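Local atomic coordinates of ribonucleoside-diphosphate reductase subunit beta (Clostridium botulinum, PDB entry 6ZJK), a protein that probably forms the di-iron, radical-bearing small subunit of a class I ribonucleotide reductase, which converts ribonucleoside diphosphates into deoxyribonucleotides. Residues N69-P73 with E74-L78; I121-A124 with E125-S128. One frame throughout, in Å; residues are numbered along the deposited sequence.

Interaction 1: residues N69-P73 with E74-L78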
ATOM      1  N   ASN A  69      -7.480 -11.165  -7.190  1.00 38.56           N
ATOM      2  CA  ASN A  69      -7.951 -10.223  -8.203  1.00 40.76           C
ATOM      3  C   ASN A  69      -6.818  -9.442  -8.883  1.00 38.43           C
ATOM      4  O   ASN A  69      -7.108  -8.496  -9.627  1.00 41.83           O
ATOM      5  CB  ASN A  69      -8.930  -9.218  -7.587  1.00 38.02           C
ATOM      6  CG  ASN A  69     -10.316  -9.801  -7.354  1.00 40.99           C
ATOM      7  OD1 ASN A  69     -10.707 -10.814  -7.946  1.00 35.57           O
ATOM      8  ND2 ASN A  69     -11.068  -9.149  -6.481  1.00 34.46           N
ATOM      9  N   PHE A  70      -5.551  -9.776  -8.606  1.00 38.75           N
ATOM     10  CA  PHE A  70      -4.412  -8.990  -9.109  1.00 36.38           C
ATOM     11  C   PHE A  70      -4.361  -8.974 -10.641  1.00 37.25           C
ATOM     12  O   PHE A  70      -4.543 -10.000 -11.302  1.00 42.62           O
ATOM     13  CB  PHE A  70      -3.100  -9.544  -8.520  1.00 37.02           C
ATOM     14  CG  PHE A  70      -1.832  -8.878  -9.046  1.00 39.21           C
ATOM     15  CD1 PHE A  70      -1.401  -7.671  -8.536  1.00 45.01           C
ATOM     16  CD2 PHE A  70      -1.048  -9.496 -10.010  1.00 38.63           C
ATOM     17  CE1 PHE A  70      -0.223  -7.069  -9.012  1.00 44.92           C
ATOM     18  CE2 PHE A  70       0.132  -8.907 -10.479  1.00 39.27           C
ATOM     19  CZ  PHE A  70       0.538  -7.691  -9.984  1.00 42.63           C
ATOM     20  N   TRP A  71      -4.095  -7.815 -11.191  1.00 37.47           N
ATOM     21  CA  TRP A  71      -4.000  -7.634 -12.624  1.00 36.25           C
ATOM     22  C   TRP A  71      -3.002  -6.520 -12.952  1.00 41.85           C
ATOM     23  O   TRP A  71      -2.710  -5.696 -12.143  1.00 38.67           O
ATOM     24  CB  TRP A  71      -5.380  -7.368 -13.245  1.00 36.30           C
ATOM     25  CG  TRP A  71      -6.014  -6.140 -12.747  1.00 36.96           C
ATOM     26  CD1 TRP A  71      -6.512  -5.935 -11.533  1.00 39.00           C
ATOM     27  CD2 TRP A  71      -6.181  -4.928 -13.456  1.00 38.76           C
ATOM     28  NE1 TRP A  71      -6.977  -4.685 -11.425  1.00 36.40           N
ATOM     29  CE2 TRP A  71      -6.783  -4.037 -12.602  1.00 39.84           C
ATOM     30  CE3 TRP A  71      -5.865  -4.507 -14.738  1.00 36.19           C
ATOM     31  CZ2 TRP A  71      -7.081  -2.758 -12.972  1.00 36.28           C
ATOM     32  CZ3 TRP A  71      -6.157  -3.248 -15.095  1.00 37.33           C
ATOM     33  CH2 TRP A  71      -6.762  -2.387 -14.228  1.00 39.88           C
ATOM     34  N   ILE A  72      -2.482  -6.553 -14.153  1.00 38.26           N
ATOM     35  CA  ILE A  72      -1.522  -5.598 -14.637  1.00 39.09           C
ATOM     36  C   ILE A  72      -2.091  -4.963 -15.880  1.00 40.23           C
ATOM     37  O   ILE A  72      -2.266  -5.593 -16.868  1.00 39.67           O
ATOM     38  CB  ILE A  72      -0.157  -6.250 -14.937  1.00 42.54           C
ATOM     39  CG1 ILE A  72       0.392  -6.961 -13.705  1.00 37.41           C
ATOM     40  CG2 ILE A  72       0.824  -5.212 -15.396  1.00 38.15           C
ATOM     41  CD1 ILE A  72       1.703  -7.662 -13.915  1.00 42.42           C
ATOM     42  N   PRO A  73      -2.360  -3.697 -15.800  1.00 40.95           N
ATOM     43  CA  PRO A  73      -2.983  -2.903 -16.849  1.00 37.08           C
ATOM     44  C   PRO A  73      -2.337  -3.034 -18.194  1.00 42.52           C
ATOM     45  O   PRO A  73      -2.974  -3.321 -19.164  1.00 36.87           O
ATOM     46  CB  PRO A  73      -2.862  -1.502 -16.345  1.00 37.27           C
ATOM     47  CG  PRO A  73      -2.691  -1.626 -14.929  1.00 38.47           C
ATOM     48  CD  PRO A  73      -2.119  -2.927 -14.603  1.00 38.36           C
ATOM     49  N   GLU A  74      -1.009  -3.007 -18.245  1.00 40.10           N
ATOM     50  CA  GLU A  74      -0.252  -3.134 -19.509  1.00 43.35           C
ATOM     51  C   GLU A  74      -0.305  -4.463 -20.197  1.00 44.12           C
ATOM     52  O   GLU A  74       0.070  -4.562 -21.274  1.00 40.06           O
ATOM     53  CB  GLU A  74       1.184  -2.638 -19.376  1.00 43.52           C
ATOM     54  CG  GLU A  74       1.285  -1.148 -19.164  1.00 50.33           C
ATOM     55  CD  GLU A  74       2.698  -0.600 -19.062  1.00 59.29           C
ATOM     56  OE1 GLU A  74       3.646  -1.384 -19.164  1.00 57.55           O
ATOM     57  OE2 GLU A  74       2.849   0.614 -18.886  1.00 58.16           O
ATOM     58  N   GLU A  75      -0.924  -5.428 -19.557  1.00 41.41           N
ATOM     59  CA  GLU A  75      -1.063  -6.726 -20.143  1.00 46.52           C
ATOM     60  C   GLU A  75      -2.331  -6.820 -21.014  1.00 43.77           C
ATOM     61  O   GLU A  75      -2.582  -7.824 -21.594  1.00 46.43           O
ATOM     62  CB  GLU A  75      -1.043  -7.806 -19.055  1.00 45.49           C
ATOM     63  CG  GLU A  75       0.310  -8.446 -18.805  1.00 49.29           C
ATOM     64  CD  GLU A  75       0.356  -9.448 -17.650  1.00 53.75           C
ATOM     65  OE1 GLU A  75       1.439  -9.861 -17.275  1.00 54.04           O
ATOM     66  OE2 GLU A  75      -0.661  -9.839 -17.101  1.00 62.16           O
ATOM     67  N   ILE A  76      -3.116  -5.756 -21.079  1.00 40.58           N
ATOM     68  CA  ILE A  76      -4.311  -5.732 -21.870  1.00 43.88           C
ATOM     69  C   ILE A  76      -4.042  -4.896 -23.100  1.00 42.93           C
ATOM     70  O   ILE A  76      -3.782  -3.766 -22.999  1.00 41.25           O
ATOM     71  CB  ILE A  76      -5.454  -5.146 -21.065  1.00 37.34           C
ATOM     72  CG1 ILE A  76      -5.830  -6.076 -19.942  1.00 46.25           C
ATOM     73  CG2 ILE A  76      -6.639  -4.923 -21.946  1.00 45.20           C
ATOM     74  CD1 ILE A  76      -6.340  -5.347 -18.752  1.00 42.71           C
ATOM     75  N   SER A  77      -4.152  -5.476 -24.258  1.00 44.11           N
ATOM     76  CA  SER A  77      -3.801  -4.724 -25.457  1.00 47.01           C
ATOM     77  C   SER A  77      -4.903  -3.749 -25.862  1.00 43.63           C
ATOM     78  O   SER A  77      -6.085  -4.100 -25.894  1.00 41.98           O
ATOM     79  CB  SER A  77      -3.541  -5.677 -26.614  1.00 51.60           C
ATOM     80  OG  SER A  77      -3.751  -4.999 -27.831  1.00 56.97           O
ATOM     81  N   LEU A  78      -4.447  -2.570 -26.291  1.00 44.73           N
ATOM     82  CA  LEU A  78      -5.285  -1.449 -26.710  1.00 46.29           C
ATOM     83  C   LEU A  78      -5.274  -1.271 -28.226  1.00 48.68           C
ATOM     84  O   LEU A  78      -5.672  -0.213 -28.724  1.00 43.11           O
ATOM     85  CB  LEU A  78      -4.843  -0.150 -26.025  1.00 45.71           C
ATOM     86  CG  LEU A  78      -5.095  -0.085 -24.514  1.00 46.18           C
ATOM     87  CD1 LEU A  78      -4.696   1.270 -23.919  1.00 45.37           C
ATOM     88  CD2 LEU A  78      -6.562  -0.410 -24.182  1.00 51.50           C
TER
HETATM   89  O   HOH W   1      -2.978  -8.661 -15.483  1.00 53.60           O
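W71 and I76 meet on the inner side of a single 3-10 turn that interrupts the loop between helix 58-68 and helix 79-84, and they illustrate how a short turn can show one face to the core and another to solvent. On the packed side, the terminal methyl CD1 of I76 lies 4.1 Å from CE3 on the benzo part of the W71 indole, approaching the ring at a slant. The branch reaches there because CG1 of I76 stands beside its own backbone N (chi1 -68°) and carries CD1 back past the carbonyl oxygen of P73, at 4.0 Å. Two successive i to i+3 bonds hold the turn: E75 N donates to I72 O over 3.0 Å, and I76 N to P73 O over 3.1 Å. Both are nearly straight, yet each donor sits 40° or more out of the plane of its carbonyl. Beyond the turn the indole stacks with Y233 and gives its NE1 hydrogen to D237 OD2, an arrangement consistent with the tryptophan-aspartate pair of the radical-transfer path in R2 proteins; the side chain of W71 is about 8 Å from a bound iron(III) ion.

The outer side is more open to solvent, where E74 and E75 are exposed. E74 leaves the turn for a partner on the second subunit, its OE1 forming a salt bridge with R64 there, while OE2 hydrogen-bonds to a glycerol, probably from the crystallisation liquor. I72 also packs on N68 of that subunit; its CD1 only brushes E75 OE1, at 4.0 Å, the two side chains lying obliquely. Water 1 lies near I72 N, at a distance too short to be trusted, and donates to E75 OE2 at 3.1 Å.

Interaction 2: residues I121-A124 with E125-S128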
ATOM      1  N   ILE A 121      -6.568   3.259  12.713  1.00 46.57           N
ATOM      2  CA  ILE A 121      -7.203   1.995  12.884  1.00 49.49           C
ATOM      3  C   ILE A 121      -6.368   1.036  13.769  1.00 46.70           C
ATOM      4  O   ILE A 121      -5.278   0.726  13.448  1.00 42.89           O
ATOM      5  CB  ILE A 121      -7.427   1.342  11.538  1.00 46.67           C
ATOM      6  CG1 ILE A 121      -8.436   2.140  10.728  1.00 47.35           C
ATOM      7  CG2 ILE A 121      -7.887  -0.062  11.717  1.00 40.15           C
ATOM      8  CD1 ILE A 121      -9.861   2.053  11.171  1.00 39.88           C
ATOM      9  N   THR A 122      -6.938   0.554  14.863  1.00 39.37           N
ATOM     10  CA  THR A 122      -6.224  -0.315  15.781  1.00 45.39           C
ATOM     11  C   THR A 122      -6.371  -1.792  15.648  1.00 45.04           C
ATOM     12  O   THR A 122      -6.012  -2.485  16.500  1.00 46.85           O
ATOM     13  CB  THR A 122      -6.440   0.061  17.234  1.00 47.94           C
ATOM     14  OG1 THR A 122      -7.816   0.076  17.521  1.00 43.39           O
ATOM     15  CG2 THR A 122      -5.930   1.381  17.488  1.00 44.25           C
ATOM     16  N   ALA A 123      -6.918  -2.249  14.557  1.00 45.75           N
ATOM     17  CA  ALA A 123      -7.014  -3.664  14.205  1.00 37.18           C
ATOM     18  C   ALA A 123      -6.083  -3.925  13.028  1.00 42.82           C
ATOM     19  O   ALA A 123      -6.396  -3.531  11.899  1.00 40.32           O
ATOM     20  CB  ALA A 123      -8.446  -4.032  13.826  1.00 39.01           C
ATOM     21  N   ALA A 124      -4.964  -4.619  13.276  1.00 38.54           N
ATOM     22  CA  ALA A 124      -3.958  -4.804  12.232  1.00 42.04           C
ATOM     23  C   ALA A 124      -4.517  -5.540  11.023  1.00 38.62           C
ATOM     24  O   ALA A 124      -4.100  -5.277   9.891  1.00 37.01           O
ATOM     25  CB  ALA A 124      -2.749  -5.566  12.781  1.00 38.10           C
ATOM     26  N   GLU A 125      -5.457  -6.457  11.232  1.00 38.10           N
ATOM     27  CA  GLU A 125      -5.986  -7.193  10.092  1.00 43.11           C
ATOM     28  C   GLU A 125      -6.807  -6.283   9.178  1.00 44.44           C
ATOM     29  O   GLU A 125      -6.869  -6.527   7.968  1.00 40.57           O
ATOM     30  CB  GLU A 125      -6.826  -8.393  10.561  1.00 39.44           C
ATOM     31  CG  GLU A 125      -8.132  -8.039  11.313  1.00 36.94           C
ATOM     32  CD  GLU A 125      -7.966  -7.989  12.830  1.00 47.22           C
ATOM     33  OE1 GLU A 125      -6.900  -7.544  13.310  1.00 42.88           O
ATOM     34  OE2 GLU A 125      -8.915  -8.387  13.553  1.00 44.29           O
ATOM     35  N   VAL A 126      -7.395  -5.205   9.717  1.00 36.88           N
ATOM     36  CA  VAL A 126      -8.080  -4.213   8.891  1.00 39.00           C
ATOM     37  C   VAL A 126      -7.080  -3.278   8.205  1.00 37.02           C
ATOM     38  O   VAL A 126      -7.302  -2.852   7.064  1.00 41.16           O
ATOM     39  CB  VAL A 126      -9.115  -3.426   9.724  1.00 39.28           C
ATOM     40  CG1 VAL A 126      -9.805  -2.300   8.851  1.00 35.36           C
ATOM     41  CG2 VAL A 126     -10.170  -4.372  10.299  1.00 36.04           C
ATOM     42  N   SER A 127      -6.031  -2.870   8.930  1.00 41.26           N
ATOM     43  CA  SER A 127      -4.975  -2.052   8.319  1.00 40.49           C
ATOM     44  C   SER A 127      -4.283  -2.766   7.158  1.00 41.55           C
ATOM     45  O   SER A 127      -3.902  -2.127   6.170  1.00 41.12           O
ATOM     46  CB  SER A 127      -3.959  -1.628   9.369  1.00 44.36           C
ATOM     47  OG  SER A 127      -4.497  -0.552  10.119  1.00 47.98           O
ATOM     48  N   SER A 128      -4.057  -4.071   7.281  1.00 35.88           N
ATOM     49  CA  SER A 128      -3.544  -4.814   6.138  1.00 39.51           C
ATOM     50  C   SER A 128      -4.444  -4.641   4.926  1.00 36.97           C
ATOM     51  O   SER A 128      -3.964  -4.413   3.813  1.00 36.49           O
ATOM     52  CB  SER A 128      -3.405  -6.286   6.476  1.00 39.25           C
ATOM     53  OG  SER A 128      -2.406  -6.445   7.457  1.00 45.87           O
TER
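The N-terminal end of helix 124-151 is built here: A123 holds the N-cap position, and its carbonyl does the work of starting the coil. A123 O accepts two backbone hydrogens, a straight one in the carbonyl plane from S127 N (3.1 Å) and a more bent one from V126 N (2.9 Å, N-H...O 130°) that arrives from above that plane. The next alpha-helical bond follows at once, from S128 N to A124 O. With only a methyl at the cap, A123 has no side-chain acceptor for the first turn. E125 folds back: CG lies between its own backbone N and carbonyl carbon (chi1 66°), and a bend at chi2 lets OE1 approach A124 N to 3.5 Å and A123 CB to 3.9 Å. The hydrogen-bond partners of its carboxylate lie elsewhere, T37 OG1 for OE1 and the backbone N atoms of K55 and Y56 for OE2, so the buried group is well satisfied; these donors and the helix end would be expected to favour its ionised form. S128 OG bonds to E138 of the second subunit. Among the apolar groups, A123 CB touches V126 CG2, and I121 meets V126 at about a right angle, with I121 CG2 4.1 Å from V126 CB and 3.8 Å from S127 OG.

In the fold
Interaction 1 comes first along the chain, in the loop before helix 79-84; interaction 2 follows after helices 79-84 and 90-118 and opens helix 124-151. Their centres are 29 Å apart and their nearest atoms about 13 Å, without touching. Helix 124-151 relates the two: interaction 2 forms its first turn, whereas residues 69-78 pack against F135, Q142 and Y146 farther along it, beside helix 225-255. The iron ligands E137 and H140 lie on this same helix, E238 and H241 on helix 225-255. A loop in interaction 1 and the first turn of helix 124-151 in interaction 2 both reach the second subunit, alongside the helices that carry the di-iron site.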